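Local coordinates for protein catalase (PDB 2J2M) that catalyses, as a haem-containing catalase, the breakdown of hydrogen peroxide into water and oxygen, at residues 159-164 with 448-453; 176-181 with 426-431; 459-464 with 480-485. All blocks are in the same frame, centred on the assembly; numbering follows the deposited sequence.

All three contacts lie on one side of the chain's centre and concern the C-terminal helical region of the catalase. Interactions 1 and 2 fasten two successive helices, 160-169 and 174-180, to it; interaction 3 holds the chain's tail within it. Interaction 2 is buried and apolar, a helix pair without hydrogen bonds. Interaction 1, partly buried, is chiefly polar: carboxylates meet an arginine, a histidine and a backbone N-H. Interaction 3 is also apolar but lies at the surface. Helix 453-466 connects them: the Phe463 ring touches Trp164 of interaction 1 and both Leu177 and Met178 of interaction 2, while Trp164 also packs on Phe181 and Leu177.

Interaction 1: residues 159-164 with 448-453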
loop_
_atom_site.group_PDB
_atom_site.type_symbol
_atom_site.label_atom_id
_atom_site.label_comp_id
_atom_site.label_asym_id
_atom_site.label_seq_id
_atom_site.Cartn_x
_atom_site.Cartn_y
_atom_site.Cartn_z
ATOM N N ASP A 159 21.530 -12.067 18.708
ATOM C CA ASP A 159 22.241 -13.175 19.347
ATOM C C ASP A 159 23.497 -13.483 18.547
ATOM O O ASP A 159 23.402 -13.894 17.403
ATOM C CB ASP A 159 21.326 -14.407 19.509
ATOM C CG ASP A 159 22.048 -15.625 20.118
ATOM O OD1 ASP A 159 21.370 -16.670 20.310
ATOM O OD2 ASP A 159 23.277 -15.559 20.409
ATOM N N PRO A 160 24.680 -13.260 19.156
ATOM C CA PRO A 160 25.963 -13.532 18.538
ATOM C C PRO A 160 26.116 -14.977 18.100
ATOM O O PRO A 160 26.835 -15.261 17.146
ATOM C CB PRO A 160 26.968 -13.198 19.660
ATOM C CG PRO A 160 26.265 -12.151 20.476
ATOM C CD PRO A 160 24.849 -12.698 20.520
ATOM N N ASP A 161 25.464 -15.894 18.797
ATOM C CA ASP A 161 25.493 -17.293 18.378
ATOM C C ASP A 161 25.004 -17.426 16.934
ATOM O O ASP A 161 25.495 -18.280 16.184
ATOM C CB ASP A 161 24.640 -18.149 19.312
ATOM C CG ASP A 161 24.751 -19.616 19.009
ATOM O OD1 ASP A 161 25.745 -20.243 19.440
ATOM O OD2 ASP A 161 23.835 -20.143 18.334
ATOM N N ARG A 162 24.054 -16.568 16.550
ATOM C CA ARG A 162 23.474 -16.591 15.213
ATOM C C ARG A 162 24.375 -15.925 14.134
ATOM O O ARG A 162 24.632 -16.514 13.085
ATOM C CB ARG A 162 22.069 -15.973 15.231
ATOM C CG ARG A 162 21.108 -16.574 16.281
ATOM C CD ARG A 162 19.698 -15.959 16.233
ATOM N NE ARG A 162 18.994 -16.344 14.998
ATOM C CZ ARG A 162 18.910 -15.580 13.904
ATOM N NH1 ARG A 162 19.470 -14.367 13.876
ATOM N NH2 ARG A 162 18.256 -16.027 12.838
ATOM N N TYR A 163 24.863 -14.711 14.405
ATOM C CA TYR A 163 25.715 -14.016 13.452
ATOM C C TYR A 163 27.155 -14.537 13.310
ATOM O O TYR A 163 27.707 -14.539 12.206
ATOM C CB TYR A 163 25.649 -12.483 13.610
ATOM C CG TYR A 163 26.128 -11.831 14.906
ATOM C CD1 TYR A 163 27.482 -11.786 15.231
ATOM C CD2 TYR A 163 25.240 -11.149 15.734
ATOM C CE1 TYR A 163 27.939 -11.122 16.377
ATOM C CE2 TYR A 163 25.690 -10.474 16.892
ATOM C CZ TYR A 163 27.041 -10.465 17.195
ATOM O OH TYR A 163 27.518 -9.833 18.326
ATOM N N TRP A 164 27.751 -14.981 14.412
ATOM C CA TRP A 164 29.037 -15.678 14.352
ATOM C C TRP A 164 28.974 -16.983 13.549
ATOM O O TRP A 164 29.968 -17.342 12.918
ATOM C CB TRP A 164 29.607 -15.914 15.743
ATOM C CG TRP A 164 30.323 -14.711 16.267
ATOM C CD1 TRP A 164 29.906 -13.864 17.264
ATOM C CD2 TRP A 164 31.567 -14.204 15.800
ATOM N NE1 TRP A 164 30.822 -12.858 17.435
ATOM C CE2 TRP A 164 31.851 -13.043 16.545
ATOM C CE3 TRP A 164 32.483 -14.626 14.826
ATOM C CZ2 TRP A 164 33.020 -12.305 16.353
ATOM C CZ3 TRP A 164 33.635 -13.884 14.627
ATOM C CH2 TRP A 164 33.890 -12.737 15.386
ATOM N N GLN A 448 32.361 -15.179 23.860
ATOM C CA GLN A 448 31.896 -15.801 25.113
ATOM C C GLN A 448 30.392 -16.044 25.088
ATOM O O GLN A 448 29.888 -16.857 25.871
ATOM C CB GLN A 448 32.264 -14.951 26.339
ATOM C CG GLN A 448 33.620 -15.307 26.941
ATOM C CD GLN A 448 34.185 -14.240 27.878
ATOM O OE1 GLN A 448 33.550 -13.199 28.142
ATOM N NE2 GLN A 448 35.395 -14.491 28.385
ATOM N N GLN A 449 29.690 -15.341 24.187
ATOM C CA GLN A 449 28.235 -15.446 24.049
ATOM C C GLN A 449 27.773 -16.465 23.000
ATOM O O GLN A 449 26.571 -16.726 22.890
ATOM C CB GLN A 449 27.639 -14.075 23.725
ATOM C CG GLN A 449 27.684 -13.076 24.858
ATOM C CD GLN A 449 27.311 -11.674 24.387
ATOM O OE1 GLN A 449 26.118 -11.335 24.215
ATOM N NE2 GLN A 449 28.331 -10.847 24.170
ATOM N N VAL A 450 28.712 -17.011 22.225
ATOM C CA VAL A 450 28.432 -18.092 21.271
ATOM C C VAL A 450 28.269 -19.411 22.056
ATOM O O VAL A 450 29.005 -19.648 23.015
ATOM C CB VAL A 450 29.531 -18.209 20.134
ATOM C CG1 VAL A 450 29.223 -19.362 19.162
ATOM C CG2 VAL A 450 29.668 -16.901 19.339
ATOM N N ARG A 451 27.303 -20.247 21.666
ATOM C CA ARG A 451 26.917 -21.425 22.468
ATOM C C ARG A 451 27.224 -22.729 21.727
ATOM O O ARG A 451 26.866 -23.816 22.177
ATOM C CB ARG A 451 25.425 -21.361 22.872
ATOM C CG ARG A 451 25.047 -20.102 23.694
ATOM C CD ARG A 451 23.542 -20.030 24.082
ATOM N NE ARG A 451 22.637 -20.044 22.923
ATOM C CZ ARG A 451 22.309 -18.972 22.197
ATOM N NH1 ARG A 451 22.803 -17.777 22.502
ATOM N NH2 ARG A 451 21.473 -19.091 21.166
ATOM N N HIS A 452 27.881 -22.604 20.580
ATOM C CA HIS A 452 28.241 -23.748 19.777
ATOM C C HIS A 452 29.744 -23.732 19.620
ATOM O O HIS A 452 30.305 -22.813 19.014
ATOM C CB HIS A 452 27.537 -23.699 18.421
ATOM C CG HIS A 452 26.083 -24.059 18.483
ATOM N ND1 HIS A 452 25.111 -23.171 18.901
ATOM C CD2 HIS A 452 25.436 -25.209 18.177
ATOM C CE1 HIS A 452 23.929 -23.762 18.853
ATOM N NE2 HIS A 452 24.099 -25.001 18.420
ATOM N N GLU A 453 30.390 -24.757 20.179
ATOM C CA GLU A 453 31.850 -24.856 20.191
ATOM C C GLU A 453 32.500 -24.774 18.791
ATOM O O GLU A 453 33.460 -24.025 18.595
ATOM C CB GLU A 453 32.302 -26.127 20.926
ATOM C CG GLU A 453 33.775 -26.081 21.347
ATOM C CD GLU A 453 34.316 -27.426 21.892
ATOM O OE1 GLU A 453 33.495 -28.370 22.118
ATOM O OE2 GLU A 453 35.570 -27.517 22.083
#
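The first turn of helix 160-169 meets the bend 448-453 between two helices so closely that the CA atoms of Asp161 and Val450 are 4.2 Å apart. Asp159 is the N-cap of its helix, its OD2 accepting from Asp161 N at 2.7 Å, while His452 holds the N-cap position of helix 453-466, so two helix starts adjoin. The Asp159 carboxylate meets the Arg451 guanidinium tip to tip, with the planes 38° apart. Both terminal nitrogens grip the same oxygen in a salt bridge: Arg451 NH2 reaches Asp159 OD1 on its syn lone pair at 2.6 Å, and Arg451 NH1 reaches that OD1 from above the carboxylate plane at 2.8 Å. One face of the guanidinium lies against Asp161 CB. The Asp161 side chain, with CG anti to its backbone N (chi1 -174°), crosses to the bend. There Asp161 OD1 takes Arg451 N on its anti lone pair at 2.7 Å and His452 ND1 on its syn lone pair at 3.0 Å; the histidine bond is nearly straight (169°), in the ring plane. This double grip fixes the bend against the helix start. Asp161 OD2 has a salt bridge to Arg387 of the second subunit, so the aspartate also ties this contact to a neighbouring subunit. Arg387 of that subunit, with the Arg451 guanidinium at longer range, would probably keep this carboxylate ionised. Beyond the charges, Val450 CG2 packs against Trp164 CD1 at 3.7 Å, approaching the indole obliquely. Trp164 NE1 is hydrogen-bonded to Asp446, an acceptor it shares with Tyr163 OH. The indole thus fits between helices 433-447 and 453-466, against Leu443, Leu447 and Phe463, and joins helix 160-169 to the C-terminal helices.

Interaction 2: residues 176-181 with 426-431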
loop_
_atom_site.group_PDB
_atom_site.type_symbol
_atom_site.label_atom_id
_atom_site.label_comp_id
_atom_site.label_asym_id
_atom_site.label_seq_id
_atom_site.Cartn_x
_atom_site.Cartn_y
_atom_site.Cartn_z
ATOM N N MET A 176 36.391 -7.394 7.879
ATOM C CA MET A 176 35.382 -6.528 8.488
ATOM C C MET A 176 35.306 -6.742 10.010
ATOM O O MET A 176 35.260 -5.780 10.821
ATOM C CB MET A 176 34.019 -6.786 7.829
ATOM C CG MET A 176 32.873 -5.837 8.255
ATOM S SD MET A 176 33.301 -4.078 8.261
ATOM C CE MET A 176 31.620 -3.438 8.090
ATOM N N LEU A 177 35.323 -8.009 10.406
ATOM C CA LEU A 177 35.382 -8.344 11.815
ATOM C C LEU A 177 36.548 -7.632 12.493
ATOM O O LEU A 177 36.363 -7.107 13.580
ATOM C CB LEU A 177 35.427 -9.861 11.999
ATOM C CG LEU A 177 34.120 -10.664 12.238
ATOM C CD1 LEU A 177 32.800 -9.999 11.815
ATOM C CD2 LEU A 177 34.223 -12.020 11.603
ATOM N N MET A 178 37.725 -7.582 11.847
ATOM C CA MET A 178 38.888 -6.854 12.387
ATOM C C MET A 178 38.606 -5.388 12.679
ATOM O O MET A 178 39.149 -4.852 13.637
ATOM C CB MET A 178 40.097 -6.922 11.456
ATOM C CG MET A 178 40.733 -8.276 11.333
ATOM S SD MET A 178 41.638 -8.852 12.800
ATOM C CE MET A 178 42.287 -10.346 12.045
ATOM N N HIS A 179 37.771 -4.744 11.860
ATOM C CA HIS A 179 37.438 -3.317 12.025
ATOM C C HIS A 179 36.329 -3.044 13.052
ATOM O O HIS A 179 36.410 -2.127 13.868
ATOM C CB HIS A 179 36.993 -2.736 10.680
ATOM C CG HIS A 179 38.075 -2.699 9.643
ATOM N ND1 HIS A 179 38.410 -3.796 8.880
ATOM C CD2 HIS A 179 38.905 -1.700 9.254
ATOM C CE1 HIS A 179 39.386 -3.473 8.051
ATOM N NE2 HIS A 179 39.691 -2.202 8.243
ATOM N N ILE A 180 35.297 -3.869 12.987
ATOM C CA ILE A 180 34.051 -3.656 13.685
ATOM C C ILE A 180 34.220 -3.922 15.183
ATOM O O ILE A 180 33.545 -3.309 16.025
ATOM C CB ILE A 180 32.918 -4.529 12.993
ATOM C CG1 ILE A 180 31.675 -3.693 12.673
ATOM C CG2 ILE A 180 32.621 -5.818 13.740
ATOM C CD1 ILE A 180 30.598 -3.731 13.697
ATOM N N PHE A 181 35.137 -4.835 15.518
ATOM C CA PHE A 181 35.401 -5.150 16.921
ATOM C C PHE A 181 36.561 -4.381 17.540
ATOM O O PHE A 181 36.925 -4.651 18.687
ATOM C CB PHE A 181 35.527 -6.658 17.134
ATOM C CG PHE A 181 34.215 -7.388 17.040
ATOM C CD1 PHE A 181 33.888 -8.103 15.893
ATOM C CD2 PHE A 181 33.307 -7.359 18.099
ATOM C CE1 PHE A 181 32.683 -8.780 15.796
ATOM C CE2 PHE A 181 32.079 -8.040 18.015
ATOM C CZ PHE A 181 31.768 -8.748 16.863
ATOM N N GLU A 426 47.101 -8.094 7.680
ATOM C CA GLU A 426 47.756 -6.791 7.509
ATOM C C GLU A 426 47.041 -5.698 8.292
ATOM O O GLU A 426 47.693 -4.901 8.966
ATOM C CB GLU A 426 47.821 -6.384 6.037
ATOM C CG GLU A 426 48.644 -7.315 5.138
ATOM C CD GLU A 426 48.504 -6.946 3.678
ATOM O OE1 GLU A 426 49.150 -5.957 3.256
ATOM O OE2 GLU A 426 47.737 -7.634 2.957
ATOM N N VAL A 427 45.706 -5.669 8.212
ATOM C CA VAL A 427 44.908 -4.722 9.008
ATOM C C VAL A 427 45.199 -4.900 10.494
ATOM O O VAL A 427 45.439 -3.909 11.192
ATOM C CB VAL A 427 43.367 -4.792 8.722
ATOM C CG1 VAL A 427 42.578 -3.967 9.766
ATOM C CG2 VAL A 427 43.036 -4.319 7.289
ATOM N N TYR A 428 45.211 -6.141 10.983
ATOM C CA TYR A 428 45.555 -6.346 12.395
ATOM C C TYR A 428 46.938 -5.742 12.753
ATOM O O TYR A 428 47.068 -4.974 13.725
ATOM C CB TYR A 428 45.498 -7.826 12.790
ATOM C CG TYR A 428 45.874 -8.071 14.242
ATOM C CD1 TYR A 428 47.133 -8.573 14.590
ATOM C CD2 TYR A 428 44.973 -7.774 15.271
ATOM C CE1 TYR A 428 47.471 -8.786 15.922
ATOM C CE2 TYR A 428 45.291 -7.980 16.584
ATOM C CZ TYR A 428 46.541 -8.483 16.915
ATOM O OH TYR A 428 46.843 -8.683 18.242
ATOM N N ARG A 429 47.951 -6.072 11.951
ATOM C CA ARG A 429 49.325 -5.644 12.230
ATOM C C ARG A 429 49.559 -4.142 12.032
ATOM O O ARG A 429 50.473 -3.580 12.626
ATOM C CB ARG A 429 50.349 -6.496 11.456
ATOM C CG ARG A 429 50.487 -7.911 12.036
ATOM C CD ARG A 429 51.406 -8.814 11.231
ATOM N NE ARG A 429 50.980 -8.983 9.839
ATOM C CZ ARG A 429 50.197 -9.966 9.395
ATOM N NH1 ARG A 429 49.891 -10.023 8.105
ATOM N NH2 ARG A 429 49.700 -10.880 10.237
ATOM N N ARG A 430 48.709 -3.496 11.228
ATOM C CA ARG A 430 48.731 -2.036 11.093
ATOM C C ARG A 430 48.191 -1.262 12.317
ATOM O O ARG A 430 48.365 -0.047 12.406
ATOM C CB ARG A 430 47.997 -1.621 9.815
ATOM C CG ARG A 430 48.870 -1.730 8.575
ATOM C CD ARG A 430 48.023 -1.952 7.348
ATOM N NE ARG A 430 48.807 -1.901 6.108
ATOM C CZ ARG A 430 49.135 -0.782 5.458
ATOM N NH1 ARG A 430 48.758 0.409 5.919
ATOM N NH2 ARG A 430 49.836 -0.864 4.335
ATOM N N MET A 431 47.558 -1.970 13.253
ATOM C CA MET A 431 46.934 -1.358 14.448
ATOM C C MET A 431 47.963 -1.022 15.530
ATOM O O MET A 431 48.960 -1.730 15.675
ATOM C CB MET A 431 45.891 -2.309 15.076
ATOM C CG MET A 431 44.626 -2.562 14.270
ATOM S SD MET A 431 43.484 -3.730 15.077
ATOM C CE MET A 431 42.448 -4.159 13.678
#
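A valine methyl sits on an imidazole face: Val427 CG1 lies 4.0 Å from the centroid of the His179 ring, 30° off its normal, a CH-pi contact between two nearly parallel helices. Segments 176-180 and 426-430 run 26° apart with axes 9.9 Å from each other, so helix 422-430 of the C-terminal helical region is laid alongside helix 174-180. His179 CG is anti to its carbonyl carbon, which brings the CE1-NE2 side of the ring across to both Val427 methyls. The other ring nitrogen, ND1, is hydrogen-bonded to Asn175 O one helical turn back, which helps fix the ring's rotation. Met178 points at the partner helix and bends at chi2 (-71°). Its SD passes Tyr428 CB at 4.0 Å and meets the tyrosine ring obliquely, a Met-aromatic contact. Phe463 and Ala466 of helix 453-466 and Leu470 of helix 468-477 also touch Met178, burying it. No hydrogen bond crosses the interface, which rests on apolar fit. The side chain of Met431, extended beyond CG, reaches back to helix 174-180, and its CE ends 3.4 Å from Met178 O.

Interaction 3: residues 459-464 with 480-485; sequences AICNFY and VDIKPF
Tyr464 brings the one ring that closely meets the other segment, and it is approached obliquely. The Ile482 methyl CD1 comes to 3.4 Å from Tyr464 CD1, a tight approach, and lies more loosely against the neighbouring CG and CE1. With CG anti to the backbone N (chi1 -175°), the tyrosine swings out from helix 453-466 to meet the tail. Ile482 reaches it through an uncommon torsion: its CG1 stands in the crowded position between the backbone N and the carbonyl carbon (chi1 49°). The two branches then divide the work. CD1 goes to the ring, while CG2 settles between Ile460 and Cys461, 3.7 Å from Ile460 CG2 and 4.1 Å from Cys461 SG. Ile460 CD1 meets Val480 CB at 3.9 Å, so Ile460 touches the tail at two alternate residues, one with each of its own branches. An alanine here in place of Ile482 would lack both branches and would probably lose the contacts with Tyr464, Ile460 and Cys461, leaving the tail less firmly seated. From Ile482 to Phe485 the chain makes a type I beta turn; Phe485 is the last modelled residue. The preceding helix 468-477 supports the return: Val480 O is hydrogen-bonded to Ser475 OG, and Ile482 also packs on Ser475. Between the two segments, however, no hydrogen bond or ion pair forms, which implies that Val480 and Ile482 are held against helix 453-466 by apolar fit, without a directional polar bond between the two segments.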
loop_
_atom_site.group_PDB
_atom_site.type_symbol
_atom_site.label_atom_id
_atom_site.label_comp_id
_atom_site.label_asym_id
_atom_site.label_seq_id
_atom_site.Cartn_x
_atom_site.Cartn_y
_atom_site.Cartn_z
ATOM N N ALA A 459 35.882 -19.499 14.451
ATOM C CA ALA A 459 36.190 -18.071 14.543
ATOM C C ALA A 459 37.670 -17.863 14.843
ATOM O O ALA A 459 38.328 -17.104 14.150
ATOM C CB ALA A 459 35.318 -17.374 15.567
ATOM N N ILE A 460 38.187 -18.581 15.847
ATOM C CA ILE A 460 39.592 -18.464 16.258
ATOM C C ILE A 460 40.506 -18.884 15.115
ATOM O O ILE A 460 41.507 -18.230 14.858
ATOM C CB ILE A 460 39.920 -19.273 17.563
ATOM C CG1 ILE A 460 39.048 -18.802 18.731
ATOM C CG2 ILE A 460 41.387 -19.108 17.956
ATOM C CD1 ILE A 460 38.977 -19.803 19.915
ATOM N N CYS A 461 40.142 -19.960 14.423
ATOM C CA CYS A 461 40.893 -20.402 13.243
ATOM C C CYS A 461 40.943 -19.353 12.133
ATOM O O CYS A 461 42.017 -19.104 11.584
ATOM C CB CYS A 461 40.389 -21.753 12.718
ATOM S SG CYS A 461 40.846 -23.128 13.835
ATOM N N ASN A 462 39.803 -18.740 11.814
ATOM C CA ASN A 462 39.763 -17.667 10.816
ATOM C C ASN A 462 40.694 -16.511 11.210
ATOM O O ASN A 462 41.507 -16.074 10.409
ATOM C CB ASN A 462 38.325 -17.170 10.573
ATOM C CG ASN A 462 37.453 -18.199 9.858
ATOM O OD1 ASN A 462 37.948 -19.184 9.324
ATOM N ND2 ASN A 462 36.150 -17.970 9.852
ATOM N N PHE A 463 40.589 -16.036 12.444
ATOM C CA PHE A 463 41.516 -15.026 12.942
ATOM C C PHE A 463 42.997 -15.480 12.955
ATOM O O PHE A 463 43.902 -14.698 12.614
ATOM C CB PHE A 463 41.067 -14.522 14.317
ATOM C CG PHE A 463 39.846 -13.628 14.265
ATOM C CD1 PHE A 463 38.647 -14.021 14.861
ATOM C CD2 PHE A 463 39.889 -12.407 13.581
ATOM C CE1 PHE A 463 37.497 -13.198 14.794
ATOM C CE2 PHE A 463 38.753 -11.562 13.507
ATOM C CZ PHE A 463 37.551 -11.963 14.108
ATOM N N TYR A 464 43.235 -16.744 13.325
ATOM C CA TYR A 464 44.596 -17.299 13.363
ATOM C C TYR A 464 45.280 -17.187 11.994
ATOM O O TYR A 464 46.398 -16.720 11.908
ATOM C CB TYR A 464 44.606 -18.762 13.851
ATOM C CG TYR A 464 46.013 -19.322 14.020
ATOM C CD1 TYR A 464 46.664 -19.256 15.252
ATOM C CD2 TYR A 464 46.701 -19.886 12.940
ATOM C CE1 TYR A 464 47.941 -19.756 15.418
ATOM C CE2 TYR A 464 47.982 -20.381 13.087
ATOM C CZ TYR A 464 48.598 -20.315 14.334
ATOM O OH TYR A 464 49.874 -20.807 14.500
ATOM N N VAL A 480 40.227 -22.303 24.202
ATOM C CA VAL A 480 39.958 -23.361 23.230
ATOM C C VAL A 480 41.264 -23.675 22.494
ATOM O O VAL A 480 41.822 -22.793 21.831
ATOM C CB VAL A 480 38.889 -22.908 22.199
ATOM C CG1 VAL A 480 38.730 -23.950 21.083
ATOM C CG2 VAL A 480 37.542 -22.612 22.876
ATOM N N ASP A 481 41.771 -24.905 22.610
ATOM C CA ASP A 481 43.039 -25.203 21.929
ATOM C C ASP A 481 42.836 -25.525 20.456
ATOM O O ASP A 481 42.089 -26.429 20.088
ATOM C CB ASP A 481 43.926 -26.241 22.657
ATOM C CG ASP A 481 43.263 -27.595 22.799
ATOM O OD1 ASP A 481 42.033 -27.623 23.046
ATOM O OD2 ASP A 481 43.970 -28.632 22.682
ATOM N N ILE A 482 43.504 -24.730 19.632
ATOM C CA ILE A 482 43.433 -24.825 18.180
ATOM C C ILE A 482 44.616 -25.609 17.630
ATOM O O ILE A 482 44.672 -25.881 16.433
ATOM C CB ILE A 482 43.433 -23.419 17.534
ATOM C CG1 ILE A 482 44.575 -22.577 18.114
ATOM C CG2 ILE A 482 42.083 -22.734 17.737
ATOM C CD1 ILE A 482 44.898 -21.335 17.324
ATOM N N LYS A 483 45.552 -25.951 18.519
ATOM C CA LYS A 483 46.763 -26.724 18.189
ATOM C C LYS A 483 46.494 -28.022 17.427
ATOM O O LYS A 483 47.152 -28.262 16.416
ATOM C CB LYS A 483 47.578 -27.035 19.454
ATOM C CG LYS A 483 48.791 -26.143 19.666
ATOM C CD LYS A 483 49.329 -26.275 21.091
ATOM C CE LYS A 483 48.781 -25.164 21.990
ATOM N NZ LYS A 483 49.544 -25.102 23.276
ATOM N N PRO A 484 45.535 -28.863 17.909
ATOM C CA PRO A 484 45.182 -30.109 17.203
ATOM C C PRO A 484 44.790 -29.863 15.753
ATOM O O PRO A 484 44.959 -30.737 14.905
ATOM C CB PRO A 484 43.967 -30.611 17.981
ATOM C CG PRO A 484 44.163 -30.069 19.363
ATOM C CD PRO A 484 44.745 -28.712 19.150
ATOM N N PHE A 485 44.262 -28.673 15.489
ATOM C CA PHE A 485 43.905 -28.241 14.142
ATOM C C PHE A 485 45.027 -27.311 13.671
ATOM O O PHE A 485 45.057 -26.881 12.523
ATOM C CB PHE A 485 42.548 -27.508 14.153
ATOM C CG PHE A 485 41.433 -28.284 14.833
ATOM C CD1 PHE A 485 41.223 -28.177 16.207
ATOM C CD2 PHE A 485 40.593 -29.122 14.095
ATOM C CE1 PHE A 485 40.205 -28.890 16.840
ATOM C CE2 PHE A 485 39.572 -29.843 14.720
ATOM C CZ PHE A 485 39.377 -29.722 16.099
#